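Local coordinates for periplasmic binding protein (Sulfurospirillum deleyianum, PDB 4PAG) that probably captures a small solute, such as an iron chelate, in the periplasm and delivers it to a membrane-bound ABC transporter, at residues A[43-48]-A[63-68]; A[92-97]-A[117-122]; A[145-150]-A[305-310]; A[188-193]-A[209-214]. All coordinates share one frame; numbering follows the deposited sequence.

Interaction 1 (A[43-48]-A[63-68]); sequences IGVNSP and KHFMEL
Val45 meets Phe65 and Leu68 with a single methyl. Its CG1 lies 3.5 Å from CE1 of the Phe65 ring and 3.6 Å from CZ of the same ring. Valine and ring cross obliquely. The same CG1 is 4.0 Å from Leu68 CD1, so it is shared by both partners. Its place comes from the first torsion of Val45, with CG1 anti to the carbonyl carbon (chi1 -66°). Phe65 CG stands anti to the backbone N (chi1 180°), and the ring meets the methyl through CE1 and CZ.

Leu68 also packs against the backbone next to Val45. Its CB is 4.1 Å from Gly44 CA, and its CD2 is 4.2 Å from the carbonyl carbon of Ile43. No hydrogen bond joins the two segments.

The backbone of 63-68 turns out of a short helix here. Leu68 N donates to Phe65 O at 3.3 Å as the chain leaves the helix. On the far side of this helix, Lys63 NZ and Glu67 OE2 form a salt bridge of 2.9 Å.

Further out, Gln49 NE2 is hydrogen-bonded to both Phe65 O and Leu68 O, and Tyr35 meets the Phe65 ring edge-to-face. Val45 makes backbone hydrogen bonds with Pro69 and Leu71. Asn46 is held through Ser31 OG, Gly25 O and Gly72 O. The contact is plain hydrophobic packing. It joins the loop after helix 28-37 to helix 63-66, in the N-terminal lobe of a periplasmic binding protein fold.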
loop_
_atom_site.group_PDB
_atom_site.type_symbol
_atom_site.label_atom_id
_atom_site.label_comp_id
_atom_site.label_asym_id
_atom_site.label_seq_id
_atom_site.Cartn_x
_atom_site.Cartn_y
_atom_site.Cartn_z
ATOM N N ILE A 43 -2.713 -19.392 -3.904
ATOM C CA ILE A 43 -1.954 -20.327 -4.749
ATOM C C ILE A 43 -0.533 -19.855 -5.044
ATOM O O ILE A 43 0.308 -20.645 -5.483
ATOM C CB ILE A 43 -2.658 -20.570 -6.105
ATOM C CG1 ILE A 43 -2.725 -19.282 -6.933
ATOM C CG2 ILE A 43 -4.051 -21.125 -5.885
ATOM C CD1 ILE A 43 -2.916 -19.506 -8.417
ATOM N N GLY A 44 -0.278 -18.568 -4.815
ATOM C CA GLY A 44 0.979 -17.951 -5.182
ATOM C C GLY A 44 1.011 -16.468 -4.855
ATOM O O GLY A 44 -0.012 -15.880 -4.480
ATOM N N VAL A 45 2.201 -15.880 -4.974
ATOM C CA VAL A 45 2.392 -14.444 -4.814
ATOM C C VAL A 45 2.745 -13.846 -6.188
ATOM O O VAL A 45 2.956 -14.582 -7.165
ATOM C CB VAL A 45 3.479 -14.111 -3.757
ATOM C CG1 VAL A 45 3.022 -14.538 -2.370
ATOM C CG2 VAL A 45 4.814 -14.761 -4.093
ATOM N N ASN A 46 2.794 -12.518 -6.265
ATOM C CA ASN A 46 3.042 -11.826 -7.530
ATOM C C ASN A 46 4.516 -11.489 -7.722
ATOM O O ASN A 46 5.016 -11.514 -8.845
ATOM C CB ASN A 46 2.211 -10.542 -7.607
ATOM C CG ASN A 46 0.755 -10.781 -7.299
ATOM O OD1 ASN A 46 0.278 -10.429 -6.221
ATOM N ND2 ASN A 46 0.048 -11.424 -8.224
ATOM N N SER A 47 5.182 -11.160 -6.618
ATOM C CA SER A 47 6.588 -10.766 -6.581
ATOM C C SER A 47 7.288 -11.529 -5.451
ATOM O O SER A 47 6.620 -12.098 -4.583
ATOM C CB SER A 47 6.702 -9.265 -6.287
ATOM O OG SER A 47 6.071 -8.487 -7.280
ATOM N N PRO A 48 8.629 -11.529 -5.441
ATOM C CA PRO A 48 9.359 -12.128 -4.319
ATOM C C PRO A 48 8.893 -11.549 -2.994
ATOM O O PRO A 48 8.717 -10.332 -2.879
ATOM C CB PRO A 48 10.816 -11.735 -4.589
ATOM C CG PRO A 48 10.887 -11.465 -6.047
ATOM C CD PRO A 48 9.533 -10.997 -6.480
ATOM N N LYS A 63 4.935 -19.083 7.510
ATOM C CA LYS A 63 5.849 -19.864 6.692
ATOM C C LYS A 63 5.184 -20.271 5.372
ATOM O O LYS A 63 5.829 -20.238 4.323
ATOM C CB LYS A 63 6.336 -21.093 7.456
ATOM C CG LYS A 63 7.587 -21.723 6.864
ATOM C CD LYS A 63 8.523 -22.218 7.958
ATOM C CE LYS A 63 9.650 -23.067 7.394
ATOM N NZ LYS A 63 9.152 -24.359 6.843
ATOM N N HIS A 64 3.900 -20.636 5.424
ATOM C CA HIS A 64 3.153 -20.992 4.205
ATOM C C HIS A 64 3.257 -19.890 3.159
ATOM O O HIS A 64 3.604 -20.160 2.012
ATOM C CB HIS A 64 1.677 -21.276 4.500
ATOM C CG HIS A 64 0.834 -21.457 3.268
ATOM N ND1 HIS A 64 0.904 -22.583 2.473
ATOM C CD2 HIS A 64 -0.096 -20.653 2.695
ATOM C CE1 HIS A 64 0.058 -22.464 1.464
ATOM N NE2 HIS A 64 -0.565 -21.303 1.576
ATOM N N PHE A 65 2.959 -18.653 3.561
ATOM C CA PHE A 65 3.000 -17.525 2.647
ATOM C C PHE A 65 4.405 -17.311 2.092
ATOM O O PHE A 65 4.555 -17.065 0.902
ATOM C CB PHE A 65 2.490 -16.242 3.314
ATOM C CG PHE A 65 2.507 -15.032 2.414
ATOM C CD1 PHE A 65 1.476 -14.801 1.508
ATOM C CD2 PHE A 65 3.543 -14.118 2.475
ATOM C CE1 PHE A 65 1.479 -13.684 0.692
ATOM C CE2 PHE A 65 3.554 -12.999 1.657
ATOM C CZ PHE A 65 2.519 -12.780 0.767
HETATM N N MSE A 66 5.425 -17.421 2.950
HETATM C CA MSE A 66 6.814 -17.175 2.544
HETATM C C MSE A 66 7.322 -18.208 1.575
HETATM O O MSE A 66 8.279 -17.944 0.857
HETATM C CB MSE A 66 7.783 -17.172 3.727
HETATM C CG MSE A 66 7.522 -16.043 4.713
HETATM SE SE MSE A 66 7.768 -14.264 3.908
HETATM C CE MSE A 66 9.713 -14.398 3.624
ATOM N N GLU A 67 6.694 -19.382 1.540
ATOM C CA GLU A 67 7.127 -20.468 0.646
ATOM C C GLU A 67 6.310 -20.583 -0.648
ATOM O O GLU A 67 6.586 -21.450 -1.464
ATOM C CB GLU A 67 7.113 -21.803 1.406
ATOM C CG GLU A 67 8.147 -21.854 2.529
ATOM C CD GLU A 67 8.006 -23.058 3.439
ATOM O OE1 GLU A 67 6.916 -23.664 3.485
ATOM O OE2 GLU A 67 8.992 -23.385 4.130
ATOM N N LEU A 68 5.325 -19.709 -0.850
ATOM C CA LEU A 68 4.507 -19.750 -2.069
ATOM C C LEU A 68 5.334 -19.401 -3.295
ATOM O O LEU A 68 6.259 -18.589 -3.208
ATOM C CB LEU A 68 3.334 -18.766 -1.986
ATOM C CG LEU A 68 2.222 -19.067 -0.991
ATOM C CD1 LEU A 68 1.275 -17.873 -0.902
ATOM C CD2 LEU A 68 1.474 -20.328 -1.381
#

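Interaction 2 (A[92-97]-A[117-122]); sequences VIITWD and LKVNID
Ile94 and Leu117 pack tightly beside parallel backbone pairing. Leu117 N donates to Ile93 O at 2.9 Å, Thr95 N to Leu117 O at 2.7 Å, and Val119 N to Thr95 O at 3.0 Å. Asp97 N adds a bond to Val119 O. Ile94 CD1 rests 4.0 Å from Leu117 CD1, on the sheet face shared with Val119.

Trp96 carries the far end of the buried side. Ile121 CD1 lies over one face, 4.2 Å from the centre of the five-membered ring. NE1 donates almost in the ring plane to Asp122 OD1, 3.2 Å away. The carboxylate stands nearly upright to the indole, and its OD2 bonds to Thr98 OG1. An alanine in place of Trp96 would probably leave Asp122 OD1 without its N-H donor and open a gap beside Ile121.

The polar side is looser and wetter: Asn120 is exposed, and two waters sit between the segments. Lys118 lies across Asp97, with CE 3.3 Å from OD2, but its NZ stays beyond salt-bridge range and bonds to Val9 O. Asp97 OD1 is taken by Asn102 ND2. One water bridges Asp97 OD2 and Lys118 O. Another links Asp97 O, Asn120 OD1 and Ile121 N.

Strand 92-96, helix 99-112 and strand 116-119 form a beta-alpha-beta crossover, here at the edge of a parallel sheet.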
loop_
_atom_site.group_PDB
_atom_site.type_symbol
_atom_site.label_atom_id
_atom_site.label_comp_id
_atom_site.label_asym_id
_atom_site.label_seq_id
_atom_site.Cartn_x
_atom_site.Cartn_y
_atom_site.Cartn_z
ATOM N N VAL A 92 -11.189 -18.503 -7.979
ATOM C CA VAL A 92 -11.480 -17.138 -8.396
ATOM C C VAL A 92 -10.183 -16.324 -8.395
ATOM O O VAL A 92 -9.244 -16.646 -7.661
ATOM C CB VAL A 92 -12.560 -16.503 -7.484
ATOM C CG1 VAL A 92 -12.030 -16.295 -6.072
ATOM C CG2 VAL A 92 -13.081 -15.199 -8.068
ATOM N N ILE A 93 -10.132 -15.308 -9.252
ATOM C CA ILE A 93 -9.027 -14.352 -9.289
ATOM C C ILE A 93 -9.588 -12.993 -8.871
ATOM O O ILE A 93 -10.638 -12.579 -9.346
ATOM C CB ILE A 93 -8.413 -14.246 -10.701
ATOM C CG1 ILE A 93 -7.808 -15.591 -11.115
ATOM C CG2 ILE A 93 -7.353 -13.143 -10.756
ATOM C CD1 ILE A 93 -7.356 -15.643 -12.558
ATOM N N ILE A 94 -8.897 -12.325 -7.958
ATOM C CA ILE A 94 -9.274 -11.002 -7.522
ATOM C C ILE A 94 -8.290 -10.024 -8.151
ATOM O O ILE A 94 -7.082 -10.176 -7.991
ATOM C CB ILE A 94 -9.213 -10.866 -5.988
ATOM C CG1 ILE A 94 -10.009 -11.981 -5.289
ATOM C CG2 ILE A 94 -9.720 -9.502 -5.567
ATOM C CD1 ILE A 94 -11.490 -12.005 -5.602
ATOM N N THR A 95 -8.805 -9.028 -8.867
ATOM C CA THR A 95 -7.950 -8.060 -9.546
ATOM C C THR A 95 -8.055 -6.643 -8.992
ATOM O O THR A 95 -8.984 -6.300 -8.252
ATOM C CB THR A 95 -8.209 -8.025 -11.066
ATOM O OG1 THR A 95 -9.419 -7.315 -11.348
ATOM C CG2 THR A 95 -8.302 -9.422 -11.629
ATOM N N TRP A 96 -7.073 -5.834 -9.379
ATOM C CA TRP A 96 -6.971 -4.431 -8.992
ATOM C C TRP A 96 -7.721 -3.569 -10.020
ATOM O O TRP A 96 -7.343 -3.514 -11.181
ATOM C CB TRP A 96 -5.478 -4.099 -8.917
ATOM C CG TRP A 96 -5.071 -2.731 -8.497
ATOM C CD1 TRP A 96 -5.866 -1.704 -8.083
ATOM C CD2 TRP A 96 -3.726 -2.260 -8.412
ATOM N NE1 TRP A 96 -5.092 -0.609 -7.772
ATOM C CE2 TRP A 96 -3.774 -0.927 -7.971
ATOM C CE3 TRP A 96 -2.483 -2.832 -8.704
ATOM C CZ2 TRP A 96 -2.624 -0.158 -7.790
ATOM C CZ3 TRP A 96 -1.339 -2.070 -8.519
ATOM C CH2 TRP A 96 -1.420 -0.744 -8.075
ATOM N N ASP A 97 -8.811 -2.937 -9.583
ATOM C CA ASP A 97 -9.658 -2.116 -10.457
ATOM C C ASP A 97 -9.100 -0.700 -10.535
ATOM O O ASP A 97 -9.479 0.163 -9.740
ATOM C CB ASP A 97 -11.101 -2.088 -9.920
ATOM C CG ASP A 97 -12.047 -1.246 -10.769
ATOM O OD1 ASP A 97 -11.631 -0.705 -11.815
ATOM O OD2 ASP A 97 -13.230 -1.135 -10.378
ATOM N N LEU A 117 -13.029 -11.197 -10.202
ATOM C CA LEU A 117 -13.660 -10.015 -9.637
ATOM C C LEU A 117 -12.613 -8.937 -9.571
ATOM O O LEU A 117 -11.420 -9.233 -9.575
ATOM C CB LEU A 117 -14.163 -10.301 -8.227
ATOM C CG LEU A 117 -14.955 -11.603 -8.062
ATOM C CD1 LEU A 117 -15.364 -11.806 -6.615
ATOM C CD2 LEU A 117 -16.168 -11.608 -8.973
ATOM N N LYS A 118 -13.048 -7.689 -9.499
ATOM C CA LYS A 118 -12.119 -6.589 -9.323
ATOM C C LYS A 118 -12.561 -5.697 -8.177
ATOM O O LYS A 118 -13.758 -5.542 -7.923
ATOM C CB LYS A 118 -11.950 -5.803 -10.627
ATOM C CG LYS A 118 -13.162 -5.036 -11.135
ATOM C CD LYS A 118 -12.803 -4.435 -12.487
ATOM C CE LYS A 118 -13.694 -3.276 -12.884
ATOM N NZ LYS A 118 -14.905 -3.729 -13.603
ATOM N N VAL A 119 -11.582 -5.120 -7.484
ATOM C CA VAL A 119 -11.856 -4.263 -6.341
ATOM C C VAL A 119 -11.154 -2.919 -6.502
ATOM O O VAL A 119 -10.018 -2.847 -6.977
ATOM C CB VAL A 119 -11.456 -4.938 -5.009
ATOM C CG1 VAL A 119 -12.226 -6.242 -4.830
ATOM C CG2 VAL A 119 -9.959 -5.199 -4.939
ATOM N N ASN A 120 -11.854 -1.862 -6.110
ATOM C CA ASN A 120 -11.373 -0.503 -6.265
ATOM C C ASN A 120 -10.751 -0.002 -4.963
ATOM O O ASN A 120 -11.461 0.358 -4.028
ATOM C CB ASN A 120 -12.524 0.402 -6.705
ATOM C CG ASN A 120 -12.056 1.788 -7.098
ATOM O OD1 ASN A 120 -10.951 2.201 -6.762
ATOM N ND2 ASN A 120 -12.896 2.510 -7.812
ATOM N N ILE A 121 -9.427 0.047 -4.922
ATOM C CA ILE A 121 -8.704 0.377 -3.687
ATOM C C ILE A 121 -7.878 1.658 -3.777
ATOM O O ILE A 121 -7.078 1.947 -2.885
ATOM C CB ILE A 121 -7.767 -0.772 -3.280
ATOM C CG1 ILE A 121 -6.891 -1.192 -4.465
ATOM C CG2 ILE A 121 -8.587 -1.945 -2.781
ATOM C CD1 ILE A 121 -5.639 -1.939 -4.072
ATOM N N ASP A 122 -8.065 2.432 -4.835
ATOM C CA ASP A 122 -7.236 3.615 -5.033
ATOM C C ASP A 122 -7.476 4.668 -3.948
ATOM O O ASP A 122 -6.525 5.233 -3.405
ATOM C CB ASP A 122 -7.440 4.177 -6.433
ATOM C CG ASP A 122 -6.735 3.341 -7.508
ATOM O OD1 ASP A 122 -5.979 2.386 -7.184
ATOM O OD2 ASP A 122 -6.935 3.646 -8.689
HETATM O O HOH W 1 -8.302 0.594 -7.383
HETATM O O HOH W 2 -14.725 -2.664 -8.512
#

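Interaction 3 (A[145-150]-A[305-310]); sequences NALANM and YQLFFG
Leu147 and Phe308 both turn CG anti to the carbonyl carbon (chi1 -58° and -79°). Met150 differs, with CG anti to the backbone N. Leu147 CD2 sits almost straight above the centre of the Phe308 ring, 3.6 Å from its centroid, as a CH-pi contact. The same methyl is 3.8 Å from Leu307 CG, so it fits between the two residues. Met150 SE, a selenomethionine atom, lies at the rim of the same ring, 4.0 Å from CE1. This is a Met-aromatic contact made edge-on. Met150 and Leu307 meet tip to tip, with Met150 SE and CE each 3.9 Å from Leu307 CD2. Ala146 O is 3.8 Å from that same CD2.

No hydrogen bond crosses between the segments. The short segments 145-150 and 305-309 run roughly antiparallel, at 144°, with their axes 10.3 Å apart at closest.

Phe308 also stacks on Phe304 and meets Phe275, so it belongs to an aromatic cluster. Arg143 NH1 bonds to Leu307 O. Val36 of helix 28-37 touches both Leu147 and Phe308, and Phe131 of helix 127-138 packs on Leu147. Helix 141-163, which is followed in the chain by strand 172-176, thus lies against helices 28-37, 127-138 and 297-309.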
loop_
_atom_site.group_PDB
_atom_site.type_symbol
_atom_site.label_atom_id
_atom_site.label_comp_id
_atom_site.label_asym_id
_atom_site.label_seq_id
_atom_site.Cartn_x
_atom_site.Cartn_y
_atom_site.Cartn_z
ATOM N N ASN A 145 -14.484 -8.578 8.561
ATOM C CA ASN A 145 -15.219 -7.509 9.244
ATOM C C ASN A 145 -14.433 -6.877 10.404
ATOM O O ASN A 145 -14.546 -5.672 10.641
ATOM C CB ASN A 145 -16.581 -8.013 9.738
ATOM C CG ASN A 145 -17.541 -8.348 8.597
ATOM O OD1 ASN A 145 -17.281 -8.057 7.421
ATOM N ND2 ASN A 145 -18.663 -8.972 8.944
ATOM N N ALA A 146 -13.653 -7.680 11.131
ATOM C CA ALA A 146 -12.800 -7.146 12.205
ATOM C C ALA A 146 -11.778 -6.160 11.631
ATOM O O ALA A 146 -11.598 -5.063 12.159
ATOM C CB ALA A 146 -12.094 -8.271 12.941
ATOM N N LEU A 147 -11.138 -6.551 10.533
ATOM C CA LEU A 147 -10.172 -5.694 9.840
ATOM C C LEU A 147 -10.819 -4.428 9.301
ATOM O O LEU A 147 -10.250 -3.334 9.439
ATOM C CB LEU A 147 -9.487 -6.451 8.695
ATOM C CG LEU A 147 -8.750 -7.730 9.073
ATOM C CD1 LEU A 147 -8.045 -8.314 7.855
ATOM C CD2 LEU A 147 -7.752 -7.478 10.190
ATOM N N ALA A 148 -12.002 -4.585 8.699
ATOM C CA ALA A 148 -12.764 -3.469 8.167
ATOM C C ALA A 148 -13.118 -2.455 9.246
ATOM O O ALA A 148 -13.049 -1.258 9.011
ATOM C CB ALA A 148 -14.038 -3.961 7.480
ATOM N N ASN A 149 -13.494 -2.932 10.426
ATOM C CA ASN A 149 -13.874 -2.032 11.509
ATOM C C ASN A 149 -12.708 -1.173 12.004
ATOM O O ASN A 149 -12.878 0.027 12.218
ATOM C CB ASN A 149 -14.521 -2.808 12.654
ATOM C CG ASN A 149 -15.969 -3.157 12.365
ATOM O OD1 ASN A 149 -16.728 -2.339 11.852
ATOM N ND2 ASN A 149 -16.354 -4.380 12.675
HETATM N N MSE A 150 -11.530 -1.772 12.158
HETATM C CA MSE A 150 -10.322 -1.010 12.535
HETATM C C MSE A 150 -9.954 -0.043 11.435
HETATM O O MSE A 150 -9.638 1.120 11.701
HETATM C CB MSE A 150 -9.122 -1.893 12.883
HETATM C CG MSE A 150 -7.947 -1.017 13.339
HETATM SE SE MSE A 150 -6.417 -2.072 14.003
HETATM C CE MSE A 150 -7.135 -2.402 15.806
ATOM N N TYR A 305 -0.695 -4.041 14.183
ATOM C CA TYR A 305 0.085 -5.257 13.968
ATOM C C TYR A 305 -0.516 -6.457 14.699
ATOM O O TYR A 305 -0.477 -7.589 14.187
ATOM C CB TYR A 305 1.572 -5.050 14.315
ATOM C CG TYR A 305 2.367 -4.564 13.112
ATOM C CD1 TYR A 305 2.149 -3.294 12.579
ATOM C CD2 TYR A 305 3.303 -5.379 12.492
ATOM C CE1 TYR A 305 2.848 -2.854 11.470
ATOM C CE2 TYR A 305 4.013 -4.945 11.378
ATOM C CZ TYR A 305 3.776 -3.683 10.863
ATOM O OH TYR A 305 4.475 -3.229 9.753
ATOM N N GLN A 306 -1.116 -6.207 15.861
ATOM C CA GLN A 306 -1.733 -7.280 16.636
ATOM C C GLN A 306 -2.883 -7.908 15.873
ATOM O O GLN A 306 -2.951 -9.130 15.752
ATOM C CB GLN A 306 -2.221 -6.778 17.997
ATOM C CG GLN A 306 -2.554 -7.897 18.981
ATOM C CD GLN A 306 -3.954 -8.475 18.836
ATOM O OE1 GLN A 306 -4.883 -7.814 18.355
ATOM N NE2 GLN A 306 -4.117 -9.719 19.286
ATOM N N LEU A 307 -3.762 -7.074 15.341
ATOM C CA LEU A 307 -4.970 -7.547 14.662
ATOM C C LEU A 307 -4.659 -8.048 13.256
ATOM O O LEU A 307 -5.054 -9.166 12.885
ATOM C CB LEU A 307 -6.027 -6.439 14.612
ATOM C CG LEU A 307 -7.321 -6.774 13.858
ATOM C CD1 LEU A 307 -8.051 -7.932 14.528
ATOM C CD2 LEU A 307 -8.226 -5.561 13.757
ATOM N N PHE A 308 -3.945 -7.239 12.474
ATOM C CA PHE A 308 -3.685 -7.584 11.066
ATOM C C PHE A 308 -2.695 -8.730 10.890
ATOM O O PHE A 308 -2.892 -9.573 10.019
ATOM C CB PHE A 308 -3.258 -6.350 10.247
ATOM C CG PHE A 308 -4.410 -5.478 9.844
ATOM C CD1 PHE A 308 -5.010 -4.644 10.763
ATOM C CD2 PHE A 308 -4.933 -5.538 8.556
ATOM C CE1 PHE A 308 -6.095 -3.857 10.411
ATOM C CE2 PHE A 308 -6.010 -4.750 8.195
ATOM C CZ PHE A 308 -6.597 -3.908 9.125
ATOM N N PHE A 309 -1.654 -8.779 11.720
ATOM C CA PHE A 309 -0.585 -9.768 11.561
ATOM C C PHE A 309 -0.516 -10.798 12.688
ATOM O O PHE A 309 0.176 -11.802 12.552
ATOM C CB PHE A 309 0.772 -9.066 11.389
ATOM C CG PHE A 309 0.885 -8.287 10.107
ATOM C CD1 PHE A 309 1.045 -8.953 8.895
ATOM C CD2 PHE A 309 0.807 -6.900 10.098
ATOM C CE1 PHE A 309 1.131 -8.246 7.703
ATOM C CE2 PHE A 309 0.897 -6.191 8.907
ATOM C CZ PHE A 309 1.057 -6.865 7.709
ATOM N N GLY A 310 -1.234 -10.566 13.786
ATOM C CA GLY A 310 -1.164 -11.461 14.937
ATOM C C GLY A 310 0.179 -11.379 15.640
ATOM O O GLY A 310 0.637 -12.361 16.218
#

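Interaction 4 (A[188-193]-A[209-214]); sequences RSFHSE and NSVVGL
His191 NE2 donates to Val211 O at 2.8 Å, with the acceptor near the ring plane. The donor lies in the carbonyl plane. The loop carrying the histidine is shaped by an ST turn, in which Ser189 OG accepts from His191 N at 3.0 Å. Both loops follow closely on the disulfide Cys186-Cys206, which ties their bases together.

His191 CG is anti to the carbonyl carbon (chi1 -68°), and the ring meets the 209-214 loop. Its ND1 is hydrogen-bonded to Asp270 OD1, so both ring nitrogens are engaged. The nearby carboxylate may favour a protonated ring. Phe190 CE1 lies 3.3 Å above one face of the imidazole, toward the rim. Phe190 CZ is 3.6 Å from Val211 O. A phenylalanine in place of His191 would probably leave Val211 O without this donor and Asp270 without its ring partner.

Gly213 has positive phi (70°), and a CB on it would crowd His191 CD2. Beyond the contact, Val211 touches Leu100 and Leu101 of helix 99-112. Val212 O bonds to Arg271 NH1 and lies 3.4 Å from His191 NE2, at an angle too poor for a hydrogen bond with the ring.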
loop_
_atom_site.group_PDB
_atom_site.type_symbol
_atom_site.label_atom_id
_atom_site.label_comp_id
_atom_site.label_asym_id
_atom_site.label_seq_id
_atom_site.Cartn_x
_atom_site.Cartn_y
_atom_site.Cartn_z
ATOM N N ARG A 188 -1.446 13.867 -7.678
ATOM C CA ARG A 188 -2.560 12.948 -7.927
ATOM C C ARG A 188 -2.022 11.672 -8.568
ATOM O O ARG A 188 -1.765 11.624 -9.774
ATOM C CB ARG A 188 -3.618 13.621 -8.803
ATOM C CG ARG A 188 -4.522 14.579 -8.024
ATOM C CD ARG A 188 -4.945 15.772 -8.875
ATOM N NE ARG A 188 -3.792 16.623 -9.166
ATOM C CZ ARG A 188 -3.706 17.508 -10.158
ATOM N NH1 ARG A 188 -4.725 17.704 -11.003
ATOM N NH2 ARG A 188 -2.580 18.206 -10.305
ATOM N N SER A 189 -1.841 10.644 -7.742
ATOM C CA SER A 189 -1.223 9.385 -8.170
ATOM C C SER A 189 -1.566 8.316 -7.163
ATOM O O SER A 189 -1.598 8.602 -5.966
ATOM C CB SER A 189 0.299 9.538 -8.225
ATOM O OG SER A 189 0.961 8.276 -8.306
ATOM N N PHE A 190 -1.797 7.079 -7.609
ATOM C CA PHE A 190 -2.049 6.031 -6.629
ATOM C C PHE A 190 -0.803 5.675 -5.801
ATOM O O PHE A 190 -0.911 5.032 -4.751
ATOM C CB PHE A 190 -2.800 4.803 -7.186
ATOM C CG PHE A 190 -2.096 4.027 -8.271
ATOM C CD1 PHE A 190 -0.915 3.335 -8.027
ATOM C CD2 PHE A 190 -2.702 3.876 -9.519
ATOM C CE1 PHE A 190 -0.312 2.576 -9.023
ATOM C CE2 PHE A 190 -2.105 3.117 -10.515
ATOM C CZ PHE A 190 -0.902 2.465 -10.265
ATOM N N HIS A 191 0.362 6.134 -6.241
ATOM C CA HIS A 191 1.599 5.957 -5.477
ATOM C C HIS A 191 1.794 6.951 -4.328
ATOM O O HIS A 191 2.536 6.655 -3.391
ATOM C CB HIS A 191 2.797 6.024 -6.418
ATOM C CG HIS A 191 2.873 4.868 -7.366
ATOM N ND1 HIS A 191 3.077 3.574 -6.939
ATOM C CD2 HIS A 191 2.758 4.807 -8.711
ATOM C CE1 HIS A 191 3.100 2.765 -7.986
ATOM N NE2 HIS A 191 2.909 3.491 -9.073
ATOM N N SER A 192 1.137 8.112 -4.397
ATOM C CA SER A 192 1.272 9.164 -3.373
ATOM C C SER A 192 0.001 9.448 -2.560
ATOM O O SER A 192 0.020 10.283 -1.657
ATOM C CB SER A 192 1.735 10.469 -4.025
ATOM O OG SER A 192 0.764 10.954 -4.929
ATOM N N GLU A 193 -1.083 8.740 -2.861
ATOM C CA GLU A 193 -2.383 8.945 -2.204
ATOM C C GLU A 193 -2.363 9.133 -0.668
ATOM O O GLU A 193 -3.033 10.041 -0.175
ATOM C CB GLU A 193 -3.346 7.807 -2.581
ATOM C CG GLU A 193 -4.774 7.997 -2.092
ATOM C CD GLU A 193 -5.079 7.286 -0.779
ATOM O OE1 GLU A 193 -4.225 6.514 -0.278
ATOM O OE2 GLU A 193 -6.197 7.483 -0.245
ATOM N N ASN A 209 0.240 9.397 -15.215
ATOM C CA ASN A 209 -0.150 8.847 -16.516
ATOM C C ASN A 209 0.635 7.614 -16.939
ATOM O O ASN A 209 0.574 7.216 -18.093
ATOM C CB ASN A 209 -0.074 9.936 -17.596
ATOM C CG ASN A 209 1.346 10.313 -17.963
ATOM O OD1 ASN A 209 2.286 10.100 -17.197
ATOM N ND2 ASN A 209 1.508 10.887 -19.146
ATOM N N SER A 210 1.371 7.015 -16.009
ATOM C CA SER A 210 2.034 5.733 -16.240
ATOM C C SER A 210 1.805 4.882 -15.008
ATOM O O SER A 210 1.619 5.415 -13.921
ATOM C CB SER A 210 3.532 5.922 -16.472
ATOM O OG SER A 210 4.189 6.344 -15.281
ATOM N N VAL A 211 1.818 3.566 -15.165
ATOM C CA VAL A 211 1.615 2.680 -14.027
ATOM C C VAL A 211 2.687 2.879 -12.944
ATOM O O VAL A 211 2.367 2.951 -11.756
ATOM C CB VAL A 211 1.597 1.203 -14.473
ATOM C CG1 VAL A 211 1.561 0.273 -13.267
ATOM C CG2 VAL A 211 0.399 0.949 -15.374
ATOM N N VAL A 212 3.954 2.963 -13.341
ATOM C CA VAL A 212 5.032 3.029 -12.339
ATOM C C VAL A 212 5.209 4.398 -11.688
ATOM O O VAL A 212 5.770 4.475 -10.615
ATOM C CB VAL A 212 6.395 2.545 -12.880
ATOM C CG1 VAL A 212 6.278 1.124 -13.410
ATOM C CG2 VAL A 212 6.948 3.483 -13.939
ATOM N N GLY A 213 4.727 5.465 -12.325
ATOM C CA GLY A 213 4.951 6.823 -11.825
ATOM C C GLY A 213 6.408 7.220 -11.993
ATOM O O GLY A 213 6.919 7.226 -13.101
ATOM N N LEU A 214 7.086 7.530 -10.891
ATOM C CA LEU A 214 8.505 7.908 -10.913
ATOM C C LEU A 214 8.797 9.086 -11.862
ATOM O O LEU A 214 9.585 8.983 -12.793
ATOM C CB LEU A 214 9.384 6.685 -11.219
ATOM C CG LEU A 214 9.242 5.518 -10.229
ATOM C CD1 LEU A 214 9.989 4.281 -10.728
ATOM C CD2 LEU A 214 9.697 5.891 -8.816
#

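How the interactions relate
From the N terminus, interaction 1 comes first and closes a short loop between 43-48 and 63-68. Interaction 2 follows in series and closes a beta-alpha-beta unit; both stay in the N-terminal part of the fold. Interaction 3 then opens at 145-150 and closes only at 305-310, bringing the long helix 141-163 against helix 297-309. Interaction 4 falls wholly within that span, as a local closure between 188-193 and 209-214. No pair crosses along the chain. Interactions 2 and 4 touch: Trp96 CH2 packs 3.6 Å from Phe190 CE1, which links the sheet of strands 92-96 and 116-119 to the 188-214 loops. Interactions 3 and 4 are far apart, with centres about 27 Å from each other.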